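Local coordinates for invasion-associated protein B (Bartonella henselae, PDB 3DTD) that is of unknown molecular function but is probably associated with the invasion of host cells by this bacterium, at residues S73-V78 with G110-I115; G30-N35 with N153-A158; V84-R89 with A134-A139; L90-G95 with K119-A124. All coordinates share one frame; numbering follows the deposited sequence.

Contact 1. Residues S73-V78 with G110-I115; sequences SGNLTV and GCIVPI
Leu76 O is the best-held polar atom between the two strands: it receives the shortest of six hydrogen bonds and is gripped twice, by the N-H of Val113 and the CA-H of Ile112. Val113 N lies 2.6 Å from Leu76 O in a nearly straight bond (165° at the hydrogen) that comes in almost along the C=O axis. The second grip is a longer CA-H...O contact, 3.5 Å from Ile112 CA to Leu76 O. Gly74 O, Val113 O, Cys111 O and Ile115 O are gripped likewise. The return bond runs from Leu76 N to Val113 O at 2.7 Å, its donor standing above the carbonyl plane. Bond pairs at Gly74-Ile115 and Val78-Cys111 complete the antiparallel ladder. Pro114, which has no N-H to give, falls opposite Asn75 in a non-hydrogen-bonded pair.

On the face carrying Leu76 and Val113, these two lie side by side, CB to CB 4.0 Å. Val78 crosses Val113 at about a right angle. Ile115 places CG1 in the crowded position between its backbone N and carbonyl carbon (chi1 35°), which lays Ile115 CG1 3.4 Å from Gly74 O. On the other face, Asn75 OD1 leans to 3.4 Å from Ile112 CG2, while Ile112 CD1 runs alongside Thr77 OG1.

Strand 72-78 is an inner strand, also bonded to strand 58-66, and the Cys111-Cys106 disulfide ties strand 110-117 to 105-107. The Leu76-Val113 face packs on Leu133 of strand 130-136 and Val88 of strand 88-92, so this sheet lies against a second one, consistent with the beta-sandwich character of the E-set clan.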
loop_
_atom_site.group_PDB
_atom_site.type_symbol
_atom_site.label_atom_id
_atom_site.label_comp_id
_atom_site.label_asym_id
_atom_site.label_seq_id
_atom_site.Cartn_x
_atom_site.Cartn_y
_atom_site.Cartn_z
ATOM N N SER C 73 44.335 -6.106 -8.754
ATOM C CA SER C 73 43.927 -4.949 -7.950
ATOM C C SER C 73 42.407 -4.773 -7.901
ATOM O O SER C 73 41.682 -5.345 -8.709
ATOM C CB SER C 73 44.596 -3.665 -8.463
ATOM O OG SER C 73 44.000 -3.211 -9.668
ATOM N N GLY C 74 41.933 -3.976 -6.950
ATOM C CA GLY C 74 40.519 -3.637 -6.871
ATOM C C GLY C 74 40.122 -2.996 -5.559
ATOM O O GLY C 74 40.874 -2.203 -4.992
ATOM N N ASN C 75 38.936 -3.352 -5.072
ATOM C CA ASN C 75 38.377 -2.731 -3.875
ATOM C C ASN C 75 37.771 -3.701 -2.879
ATOM O O ASN C 75 37.106 -4.669 -3.249
ATOM C CB ASN C 75 37.336 -1.670 -4.255
ATOM C CG ASN C 75 37.960 -0.445 -4.902
ATOM O OD1 ASN C 75 38.803 0.230 -4.305
ATOM N ND2 ASN C 75 37.550 -0.154 -6.129
ATOM N N LEU C 76 38.004 -3.407 -1.607
ATOM C CA LEU C 76 37.373 -4.097 -0.505
ATOM C C LEU C 76 36.356 -3.147 0.127
ATOM O O LEU C 76 36.670 -1.992 0.399
ATOM C CB LEU C 76 38.440 -4.517 0.509
ATOM C CG LEU C 76 38.067 -5.156 1.846
ATOM C CD1 LEU C 76 37.552 -6.566 1.657
ATOM C CD2 LEU C 76 39.278 -5.153 2.759
ATOM N N THR C 77 35.133 -3.628 0.333
ATOM C CA THR C 77 34.099 -2.854 1.013
ATOM C C THR C 77 33.961 -3.372 2.440
ATOM O O THR C 77 33.722 -4.555 2.649
ATOM C CB THR C 77 32.742 -2.930 0.279
ATOM O OG1 THR C 77 32.919 -2.588 -1.102
ATOM C CG2 THR C 77 31.734 -1.972 0.901
ATOM N N VAL C 78 34.142 -2.480 3.413
ATOM C CA VAL C 78 34.071 -2.823 4.840
ATOM C C VAL C 78 32.890 -2.071 5.488
ATOM O O VAL C 78 32.348 -1.152 4.870
ATOM C CB VAL C 78 35.438 -2.554 5.583
ATOM C CG1 VAL C 78 36.567 -3.405 4.995
ATOM C CG2 VAL C 78 35.809 -1.081 5.578
ATOM N N GLY C 110 29.072 1.209 1.944
ATOM C CA GLY C 110 30.054 0.998 3.010
ATOM C C GLY C 110 31.356 1.720 2.714
ATOM O O GLY C 110 31.414 2.569 1.820
ATOM N N CYS C 111 32.404 1.371 3.456
ATOM C CA CYS C 111 33.704 2.025 3.317
ATOM C C CYS C 111 34.655 1.280 2.381
ATOM O O CYS C 111 34.857 0.075 2.513
ATOM C CB CYS C 111 34.330 2.250 4.691
ATOM S SG CYS C 111 33.398 3.443 5.659
ATOM N N ILE C 112 35.237 2.017 1.441
ATOM C CA ILE C 112 36.013 1.435 0.353
ATOM C C ILE C 112 37.512 1.424 0.658
ATOM O O ILE C 112 38.108 2.463 0.954
ATOM C CB ILE C 112 35.731 2.160 -0.999
ATOM C CG1 ILE C 112 34.219 2.288 -1.264
ATOM C CG2 ILE C 112 36.449 1.474 -2.161
ATOM C CD1 ILE C 112 33.439 0.965 -1.355
ATOM N N VAL C 113 38.096 0.227 0.591
ATOM C CA VAL C 113 39.517 -0.003 0.832
ATOM C C VAL C 113 40.168 -0.496 -0.468
ATOM O O VAL C 113 39.909 -1.619 -0.898
ATOM C CB VAL C 113 39.732 -1.062 1.951
ATOM C CG1 VAL C 113 41.211 -1.248 2.247
ATOM C CG2 VAL C 113 38.989 -0.684 3.221
ATOM N N PRO C 114 40.992 0.349 -1.114
ATOM C CA PRO C 114 41.718 -0.080 -2.313
ATOM C C PRO C 114 42.797 -1.105 -1.980
ATOM O O PRO C 114 43.489 -0.975 -0.968
ATOM C CB PRO C 114 42.372 1.212 -2.824
ATOM C CG PRO C 114 41.732 2.316 -2.081
ATOM C CD PRO C 114 41.290 1.751 -0.776
ATOM N N ILE C 115 42.924 -2.113 -2.833
ATOM C CA ILE C 115 43.859 -3.209 -2.615
ATOM C C ILE C 115 44.646 -3.502 -3.886
ATOM O O ILE C 115 44.094 -3.481 -4.982
ATOM C CB ILE C 115 43.140 -4.490 -2.123
ATOM C CG1 ILE C 115 41.752 -4.604 -2.765
ATOM C CG2 ILE C 115 43.013 -4.460 -0.607
ATOM C CD1 ILE C 115 41.176 -5.990 -2.836
#

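Contact 2. Residues G30-N35 with N153-A158; sequences GLWSIN and NGFSNA
The backbones meet at two glycines, Gly30 CA lying 4.2 Å from Gly154 CA, and are tied by a fairly straight hydrogen bond (166°) of 2.9 Å from Leu31 N to Asn153 O, with the donor above the carbonyl plane. Gly154 occupies the N-cap of helix 155-168, so the bond holds the chain just before the helix begins.

Trp32 carries the largest share of the contact. With CG anti to the carbonyl carbon (chi1 -77°), its indole lies alongside the side chain of Phe155, both pointing the same way. Phe155 turns an edge onto the indole face in a T-shaped pair: the ring planes stand at 87°, and the centroid of the six-membered ring of Trp32 is 5.3 Å from that of Phe155. Phe155 CD1 does the touching, 3.7 Å from Trp32 CZ2 and toward the rim of the face. At the indole edge, Asn153 O sits near the ring plane, 3.4 Å from Trp32 CD1, while Trp32 NE1 is hydrogen-bonded to Gln151 O, two residues before Asn153. One helical turn on, Ala158 CB meets Trp32 CB at 4.0 Å, and Ile34 CD1 reaches to 3.3 Å from Ala158 O; Ile34 also packs on Leu162 and Leu165 of the helix.

Asn153 O thus takes one N-H, from Leu31. The rest is apolar packing, carbon-to-carbonyl contacts and the edge-to-face pair, in which the slightly positive rim hydrogens of Phe155 would face the electron-rich indole. The C-terminal helix 155-168 therefore starts against the seven-stranded sheet without any ion pair between the two segments.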
loop_
_atom_site.group_PDB
_atom_site.type_symbol
_atom_site.label_atom_id
_atom_site.label_comp_id
_atom_site.label_asym_id
_atom_site.label_seq_id
_atom_site.Cartn_x
_atom_site.Cartn_y
_atom_site.Cartn_z
ATOM N N GLY C 30 33.291 -21.791 -7.295
ATOM C CA GLY C 30 33.233 -21.987 -5.859
ATOM C C GLY C 30 32.344 -20.931 -5.243
ATOM O O GLY C 30 31.147 -20.875 -5.524
ATOM N N LEU C 31 32.947 -20.078 -4.423
ATOM C CA LEU C 31 32.234 -18.986 -3.775
ATOM C C LEU C 31 32.427 -17.663 -4.521
ATOM O O LEU C 31 31.840 -16.647 -4.161
ATOM C CB LEU C 31 32.666 -18.857 -2.312
ATOM C CG LEU C 31 32.321 -20.007 -1.358
ATOM C CD1 LEU C 31 32.958 -19.785 -0.004
ATOM C CD2 LEU C 31 30.816 -20.192 -1.204
ATOM N N TRP C 32 33.231 -17.690 -5.578
ATOM C CA TRP C 32 33.561 -16.480 -6.325
ATOM C C TRP C 32 32.759 -16.341 -7.610
ATOM O O TRP C 32 32.430 -17.335 -8.258
ATOM C CB TRP C 32 35.068 -16.409 -6.589
ATOM C CG TRP C 32 35.818 -15.975 -5.382
ATOM C CD1 TRP C 32 36.134 -16.737 -4.295
ATOM C CD2 TRP C 32 36.322 -14.659 -5.113
ATOM N NE1 TRP C 32 36.810 -15.981 -3.367
ATOM C CE2 TRP C 32 36.942 -14.702 -3.844
ATOM C CE3 TRP C 32 36.311 -13.447 -5.822
ATOM C CZ2 TRP C 32 37.551 -13.581 -3.270
ATOM C CZ3 TRP C 32 36.918 -12.335 -5.252
ATOM C CH2 TRP C 32 37.529 -12.410 -3.987
ATOM N N SER C 33 32.433 -15.095 -7.951
ATOM C CA SER C 33 31.653 -14.779 -9.149
ATOM C C SER C 33 32.452 -13.946 -10.151
ATOM O O SER C 33 33.341 -13.189 -9.769
ATOM C CB SER C 33 30.365 -14.040 -8.778
ATOM O OG SER C 33 29.553 -14.811 -7.910
ATOM N N ILE C 34 32.125 -14.101 -11.434
ATOM C CA ILE C 34 32.741 -13.320 -12.506
ATOM C C ILE C 34 31.683 -12.667 -13.400
ATOM O O ILE C 34 30.774 -13.333 -13.903
ATOM C CB ILE C 34 33.735 -14.165 -13.364
ATOM C CG1 ILE C 34 34.968 -14.531 -12.539
ATOM C CG2 ILE C 34 34.180 -13.407 -14.627
ATOM C CD1 ILE C 34 35.850 -15.545 -13.188
ATOM N N ASN C 35 31.812 -11.352 -13.571
ATOM C CA ASN C 35 30.984 -10.593 -14.496
ATOM C C ASN C 35 31.851 -9.758 -15.426
ATOM O O ASN C 35 32.861 -9.199 -15.007
ATOM C CB ASN C 35 30.000 -9.705 -13.736
ATOM C CG ASN C 35 28.857 -10.491 -13.124
ATOM O OD1 ASN C 35 28.875 -10.814 -11.938
ATOM N ND2 ASN C 35 27.855 -10.808 -13.938
ATOM N N ASN C 153 37.563 -19.880 -1.245
ATOM C CA ASN C 153 37.198 -21.065 -2.025
ATOM C C ASN C 153 36.722 -20.692 -3.429
ATOM O O ASN C 153 35.676 -20.063 -3.597
ATOM C CB ASN C 153 36.145 -21.916 -1.307
ATOM C CG ASN C 153 35.837 -23.209 -2.049
ATOM O OD1 ASN C 153 34.860 -23.295 -2.791
ATOM N ND2 ASN C 153 36.687 -24.211 -1.869
ATOM N N GLY C 154 37.522 -21.061 -4.423
ATOM C CA GLY C 154 37.229 -20.747 -5.810
ATOM C C GLY C 154 38.033 -19.590 -6.378
ATOM O O GLY C 154 37.871 -19.259 -7.550
ATOM N N PHE C 155 38.893 -18.984 -5.554
ATOM C CA PHE C 155 39.716 -17.839 -5.968
ATOM C C PHE C 155 40.639 -18.196 -7.125
ATOM O O PHE C 155 40.703 -17.470 -8.118
ATOM C CB PHE C 155 40.543 -17.287 -4.793
ATOM C CG PHE C 155 41.278 -16.001 -5.102
ATOM C CD1 PHE C 155 40.745 -14.775 -4.712
ATOM C CD2 PHE C 155 42.515 -16.015 -5.758
ATOM C CE1 PHE C 155 41.415 -13.581 -4.990
ATOM C CE2 PHE C 155 43.186 -14.832 -6.048
ATOM C CZ PHE C 155 42.636 -13.612 -5.662
ATOM N N SER C 156 41.358 -19.306 -6.977
ATOM C CA SER C 156 42.332 -19.757 -7.971
ATOM C C SER C 156 41.667 -20.032 -9.323
ATOM O O SER C 156 42.142 -19.558 -10.356
ATOM C CB SER C 156 43.090 -20.990 -7.454
ATOM O OG SER C 156 44.414 -21.044 -7.945
ATOM N N ASN C 157 40.551 -20.759 -9.302
ATOM C CA ASN C 157 39.813 -21.085 -10.526
ATOM C C ASN C 157 39.155 -19.887 -11.204
ATOM O O ASN C 157 39.094 -19.829 -12.434
ATOM C CB ASN C 157 38.772 -22.175 -10.266
ATOM C CG ASN C 157 39.388 -23.557 -10.148
ATOM O OD1 ASN C 157 40.447 -23.839 -10.713
ATOM N ND2 ASN C 157 38.716 -24.436 -9.417
ATOM N N ALA C 158 38.672 -18.940 -10.400
ATOM C CA ALA C 158 38.133 -17.686 -10.921
ATOM C C ALA C 158 39.230 -16.800 -11.523
ATOM O O ALA C 158 39.016 -16.163 -12.551
ATOM C CB ALA C 158 37.349 -16.936 -9.851
#

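Contact 3. Residues V84-R89 with A134-A139; sequences VSKPVR and AMTIAA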
loop_
_atom_site.group_PDB
_atom_site.type_symbol
_atom_site.label_atom_id
_atom_site.label_comp_id
_atom_site.label_asym_id
_atom_site.label_seq_id
_atom_site.Cartn_x
_atom_site.Cartn_y
_atom_site.Cartn_z
ATOM N N VAL C 84 38.902 5.477 10.501
ATOM C CA VAL C 84 39.473 5.754 9.193
ATOM C C VAL C 84 40.971 6.100 9.230
ATOM O O VAL C 84 41.696 5.880 8.247
ATOM C CB VAL C 84 38.600 6.860 8.523
ATOM C CG1 VAL C 84 39.395 8.082 8.103
ATOM C CG2 VAL C 84 37.716 6.272 7.421
ATOM N N SER C 85 41.419 6.605 10.381
ATOM C CA SER C 85 42.803 7.035 10.563
ATOM C C SER C 85 43.748 5.861 10.819
ATOM O O SER C 85 44.954 5.959 10.583
ATOM C CB SER C 85 42.904 8.067 11.694
ATOM O OG SER C 85 42.339 7.581 12.901
ATOM N N LYS C 86 43.192 4.752 11.298
ATOM C CA LYS C 86 43.960 3.537 11.561
ATOM C C LYS C 86 43.816 2.555 10.390
ATOM O O LYS C 86 42.772 2.541 9.727
ATOM C CB LYS C 86 43.526 2.915 12.894
ATOM C CG LYS C 86 43.983 3.725 14.107
ATOM C CD LYS C 86 43.943 2.918 15.397
ATOM C CE LYS C 86 45.257 2.190 15.658
ATOM N NZ LYS C 86 46.360 3.132 16.016
ATOM N N PRO C 87 44.866 1.745 10.119
ATOM C CA PRO C 87 44.875 0.941 8.893
ATOM C C PRO C 87 43.970 -0.293 8.904
ATOM O O PRO C 87 43.511 -0.735 9.963
ATOM C CB PRO C 87 46.345 0.507 8.765
ATOM C CG PRO C 87 47.092 1.227 9.841
ATOM C CD PRO C 87 46.095 1.526 10.898
ATOM N N VAL C 88 43.709 -0.817 7.709
ATOM C CA VAL C 88 43.033 -2.093 7.527
ATOM C C VAL C 88 44.097 -3.116 7.136
ATOM O O VAL C 88 44.793 -2.953 6.130
ATOM C CB VAL C 88 41.910 -2.013 6.451
ATOM C CG1 VAL C 88 41.312 -3.394 6.172
ATOM C CG2 VAL C 88 40.813 -1.039 6.883
ATOM N N ARG C 89 44.226 -4.155 7.954
ATOM C CA ARG C 89 45.234 -5.194 7.776
ATOM C C ARG C 89 44.630 -6.414 7.076
ATOM O O ARG C 89 43.586 -6.919 7.483
ATOM C CB ARG C 89 45.815 -5.575 9.143
ATOM C CG ARG C 89 46.924 -6.619 9.131
ATOM C CD ARG C 89 47.367 -6.923 10.554
ATOM N NE ARG C 89 48.433 -7.919 10.611
ATOM C CZ ARG C 89 48.245 -9.214 10.859
ATOM N NH1 ARG C 89 47.022 -9.689 11.076
ATOM N NH2 ARG C 89 49.285 -10.039 10.894
ATOM N N ALA C 134 41.631 -7.106 9.634
ATOM C CA ALA C 134 41.809 -6.493 10.951
ATOM C C ALA C 134 41.719 -4.972 10.848
ATOM O O ALA C 134 42.425 -4.350 10.049
ATOM C CB ALA C 134 43.143 -6.913 11.561
ATOM N N MET C 135 40.839 -4.381 11.653
ATOM C CA MET C 135 40.639 -2.926 11.653
ATOM C C MET C 135 40.264 -2.401 13.041
ATOM O O MET C 135 40.123 -3.176 13.987
ATOM C CB MET C 135 39.610 -2.509 10.586
ATOM C CG MET C 135 38.236 -3.152 10.723
ATOM S SD MET C 135 37.330 -3.237 9.162
ATOM C CE MET C 135 38.052 -4.690 8.414
ATOM N N THR C 136 40.117 -1.083 13.155
ATOM C CA THR C 136 39.786 -0.435 14.420
ATOM C C THR C 136 38.407 0.228 14.326
ATOM O O THR C 136 38.104 0.909 13.348
ATOM C CB THR C 136 40.861 0.619 14.797
ATOM O OG1 THR C 136 42.168 0.056 14.628
ATOM C CG2 THR C 136 40.700 1.074 16.235
ATOM N N ILE C 137 37.577 0.010 15.340
ATOM C CA ILE C 137 36.263 0.644 15.428
ATOM C C ILE C 137 36.400 2.066 15.981
ATOM O O ILE C 137 37.106 2.286 16.967
ATOM C CB ILE C 137 35.293 -0.192 16.312
ATOM C CG1 ILE C 137 35.218 -1.639 15.805
ATOM C CG2 ILE C 137 33.893 0.428 16.347
ATOM C CD1 ILE C 137 34.488 -2.596 16.731
ATOM N N ALA C 138 35.748 3.025 15.325
ATOM C CA ALA C 138 35.679 4.400 15.824
ATOM C C ALA C 138 34.628 4.492 16.925
ATOM O O ALA C 138 33.466 4.826 16.683
ATOM C CB ALA C 138 35.379 5.372 14.707
ATOM N N ALA C 139 35.066 4.169 18.135
ATOM C CA ALA C 139 34.216 4.101 19.311
ATOM C C ALA C 139 35.097 4.458 20.507
ATOM O O ALA C 139 36.329 4.413 20.381
ATOM C CB ALA C 139 33.647 2.691 19.453
HETATM O O HOH W 1 40.615 0.730 11.260
HETATM O O HOH W 2 43.572 -1.356 12.525
#
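Lys86 lays its aliphatic chain obliquely over Thr136, with Lys86 CD 3.5 Å from Thr136 OG1; bends at chi3 and chi4 then lead the amino end away. The backbones are in register further on, where Arg89 and Ala134 form an antiparallel hydrogen-bonded pair. Arg89 N points at Ala134 O over 2.8 Å, almost perfectly straight (177°) and in the carbonyl plane, and Ala134 N returns a bond to Arg89 O. From there the chains splay: CA to CA is 4.8 Å for Arg89-Ala134 but 6.4 Å for Lys86-Thr136. Two waters fill in where direct bonds end. Water 1 accepts from Thr136 N at 2.7 Å and lies near Lys86 O, one of several acceptors competing for its protons. Water 2 donates to Pro87 O at 2.6 Å and joins Thr136 OG1 at 2.9 Å. On the buried side, Val88 and Met135 run alongside each other, Val88 CG2 to Met135 CB being 4.2 Å. Arg89 extends outward, its NH1 bonded to Gln91 OE1. Beyond the splayed end, Val84 packs on Val84 of a neighbouring subunit.

Both strands are inner members of a four-stranded antiparallel sheet: 88-92 is flanked on its other side by 98-101, and 130-136 by 144-151.

Contact 4. Residues L90-G95 with K119-A124; sequences LQVDEG and KNYVAA
Packing is tightest around Val92, whose two methyls both reach the helix. Val92 CG1, anti to the backbone N (chi1 -167°), lies 3.3 Å from Ala124 O. Val92 CG2 touches Tyr121 CE1 at 3.6 Å, obliquely to the ring, and Ala124 CB at 3.9 Å. Val92 and Tyr121 pass one another head to tail, so the phenol runs on toward Leu90. There the hold is slacker: Tyr121 OH donates a weak hydrogen bond of 3.0 Å to Leu90 O, which lies at the ring edge, and Leu90 CB stands 3.6 Å from Tyr121 OH.

This is helix-on-sheet packing. Helix 119-127 follows strand 110-117 of one sheet and lies against strand 88-92 of the other, the local axes 9.5 Å apart at closest approach and inclined at 56°. Phe117 meets the Tyr121 ring with the planes nearly parallel, and Leu131 also touches Tyr121.

Toward solvent the two segments part. The strand leaves in a type II' turn from Val92 to Gly95, braced by Gln91 NE2, which bonds Gly95 O at 2.9 Å and nearly straight (170°). Glu94 and Gly95 at the turn face solvent, clear of residues 119-124.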
loop_
_atom_site.group_PDB
_atom_site.type_symbol
_atom_site.label_atom_id
_atom_site.label_comp_id
_atom_site.label_asym_id
_atom_site.label_seq_id
_atom_site.Cartn_x
_atom_site.Cartn_y
_atom_site.Cartn_z
ATOM N N LEU C 90 45.296 -6.863 6.016
ATOM C CA LEU C 90 44.874 -8.036 5.251
ATOM C C LEU C 90 45.901 -9.157 5.385
ATOM O O LEU C 90 47.089 -8.949 5.138
ATOM C CB LEU C 90 44.688 -7.678 3.772
ATOM C CG LEU C 90 43.396 -6.992 3.313
ATOM C CD1 LEU C 90 43.425 -5.490 3.552
ATOM C CD2 LEU C 90 43.166 -7.275 1.844
ATOM N N GLN C 91 45.437 -10.343 5.765
ATOM C CA GLN C 91 46.315 -11.492 5.963
ATOM C C GLN C 91 45.684 -12.774 5.428
ATOM O O GLN C 91 44.547 -13.098 5.761
ATOM C CB GLN C 91 46.654 -11.651 7.451
ATOM C CG GLN C 91 47.698 -12.723 7.751
ATOM C CD GLN C 91 47.908 -12.955 9.238
ATOM O OE1 GLN C 91 47.045 -12.643 10.062
ATOM N NE2 GLN C 91 49.056 -13.517 9.585
ATOM N N VAL C 92 46.428 -13.500 4.598
ATOM C CA VAL C 92 45.977 -14.809 4.139
ATOM C C VAL C 92 46.210 -15.821 5.256
ATOM O O VAL C 92 47.354 -16.193 5.547
ATOM C CB VAL C 92 46.675 -15.278 2.847
ATOM C CG1 VAL C 92 45.941 -16.467 2.268
ATOM C CG2 VAL C 92 46.746 -14.158 1.833
ATOM N N ASP C 93 45.103 -16.234 5.874
ATOM C CA ASP C 93 45.083 -17.149 7.017
ATOM C C ASP C 93 45.996 -16.684 8.157
ATOM O O ASP C 93 45.768 -15.619 8.729
ATOM C CB ASP C 93 45.368 -18.596 6.579
ATOM C CG ASP C 93 44.337 -19.122 5.592
ATOM O OD1 ASP C 93 43.122 -19.076 5.893
ATOM O OD2 ASP C 93 44.745 -19.591 4.511
ATOM N N GLU C 94 47.031 -17.465 8.461
ATOM C CA GLU C 94 47.940 -17.156 9.569
ATOM C C GLU C 94 49.393 -17.019 9.122
ATOM O O GLU C 94 50.303 -16.987 9.952
ATOM C CB GLU C 94 47.818 -18.211 10.675
ATOM C CG GLU C 94 46.508 -18.158 11.454
ATOM C CD GLU C 94 46.406 -19.239 12.521
ATOM O OE1 GLU C 94 47.332 -19.361 13.354
ATOM O OE2 GLU C 94 45.387 -19.964 12.531
ATOM N N GLY C 95 49.603 -16.916 7.811
ATOM C CA GLY C 95 50.944 -16.847 7.235
ATOM C C GLY C 95 51.532 -15.451 7.124
ATOM O O GLY C 95 51.006 -14.491 7.687
ATOM N N LYS C 119 52.639 -10.541 -7.034
ATOM C CA LYS C 119 52.721 -11.947 -7.468
ATOM C C LYS C 119 52.752 -12.944 -6.308
ATOM O O LYS C 119 52.124 -14.003 -6.379
ATOM C CB LYS C 119 53.952 -12.178 -8.358
ATOM C CG LYS C 119 54.169 -11.154 -9.472
ATOM C CD LYS C 119 53.312 -11.432 -10.701
ATOM C CE LYS C 119 53.576 -10.401 -11.791
ATOM N NZ LYS C 119 52.707 -10.598 -12.987
ATOM N N ASN C 120 53.481 -12.592 -5.250
ATOM C CA ASN C 120 53.619 -13.440 -4.071
ATOM C C ASN C 120 52.349 -13.508 -3.230
ATOM O O ASN C 120 52.026 -14.561 -2.677
ATOM C CB ASN C 120 54.802 -12.978 -3.210
ATOM C CG ASN C 120 56.096 -12.846 -4.005
ATOM O OD1 ASN C 120 56.817 -11.855 -3.875
ATOM N ND2 ASN C 120 56.391 -13.842 -4.839
ATOM N N TYR C 121 51.634 -12.388 -3.141
ATOM C CA TYR C 121 50.380 -12.330 -2.391
ATOM C C TYR C 121 49.262 -13.049 -3.140
ATOM O O TYR C 121 48.425 -13.708 -2.525
ATOM C CB TYR C 121 49.980 -10.882 -2.090
ATOM C CG TYR C 121 49.124 -10.735 -0.848
ATOM C CD1 TYR C 121 47.760 -11.025 -0.874
ATOM C CD2 TYR C 121 49.677 -10.309 0.353
ATOM C CE1 TYR C 121 46.973 -10.893 0.253
ATOM C CE2 TYR C 121 48.892 -10.172 1.488
ATOM C CZ TYR C 121 47.545 -10.470 1.430
ATOM O OH TYR C 121 46.766 -10.338 2.545
ATOM N N VAL C 122 49.262 -12.910 -4.464
ATOM C CA VAL C 122 48.353 -13.641 -5.352
ATOM C C VAL C 122 48.505 -15.156 -5.168
ATOM O O VAL C 122 47.510 -15.857 -5.009
ATOM C CB VAL C 122 48.561 -13.229 -6.842
ATOM C CG1 VAL C 122 47.883 -14.203 -7.787
ATOM C CG2 VAL C 122 48.046 -11.816 -7.089
ATOM N N ALA C 123 49.751 -15.632 -5.146
ATOM C CA ALA C 123 50.066 -17.043 -4.888
ATOM C C ALA C 123 49.574 -17.543 -3.521
ATOM O O ALA C 123 49.150 -18.693 -3.396
ATOM C CB ALA C 123 51.567 -17.288 -5.044
ATOM N N ALA C 124 49.629 -16.672 -2.513
ATOM C CA ALA C 124 49.130 -16.980 -1.172
ATOM C C ALA C 124 47.610 -17.063 -1.148
ATOM O O ALA C 124 47.048 -17.917 -0.464
ATOM C CB ALA C 124 49.624 -15.946 -0.165
#

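Overall arrangement
Contacts 1, 3 and 4 meet in the apolar layer between the two sheets. Contact 1 touches contact 3 through Val78 CG1 and Met135 CE, 3.9 Å apart, and contact 4 through Ile115 CG2 and Leu90 CD2, 3.7 Å apart; the centres are about 13 Å and 17 Å away. Contacts 3 and 4 divide strand 88-92, their centres about 20 Å apart. Contact 2 touches none of them: its nearest atoms are about 5 Å from contact 4 (centres about 16 Å) and about 7 Å from contact 1, whose seven-stranded sheet it shares, and its centre lies about 28 Å from contact 3. Glycerols, probably from crystallisation, lie near contacts 1 and 2; no active site is established.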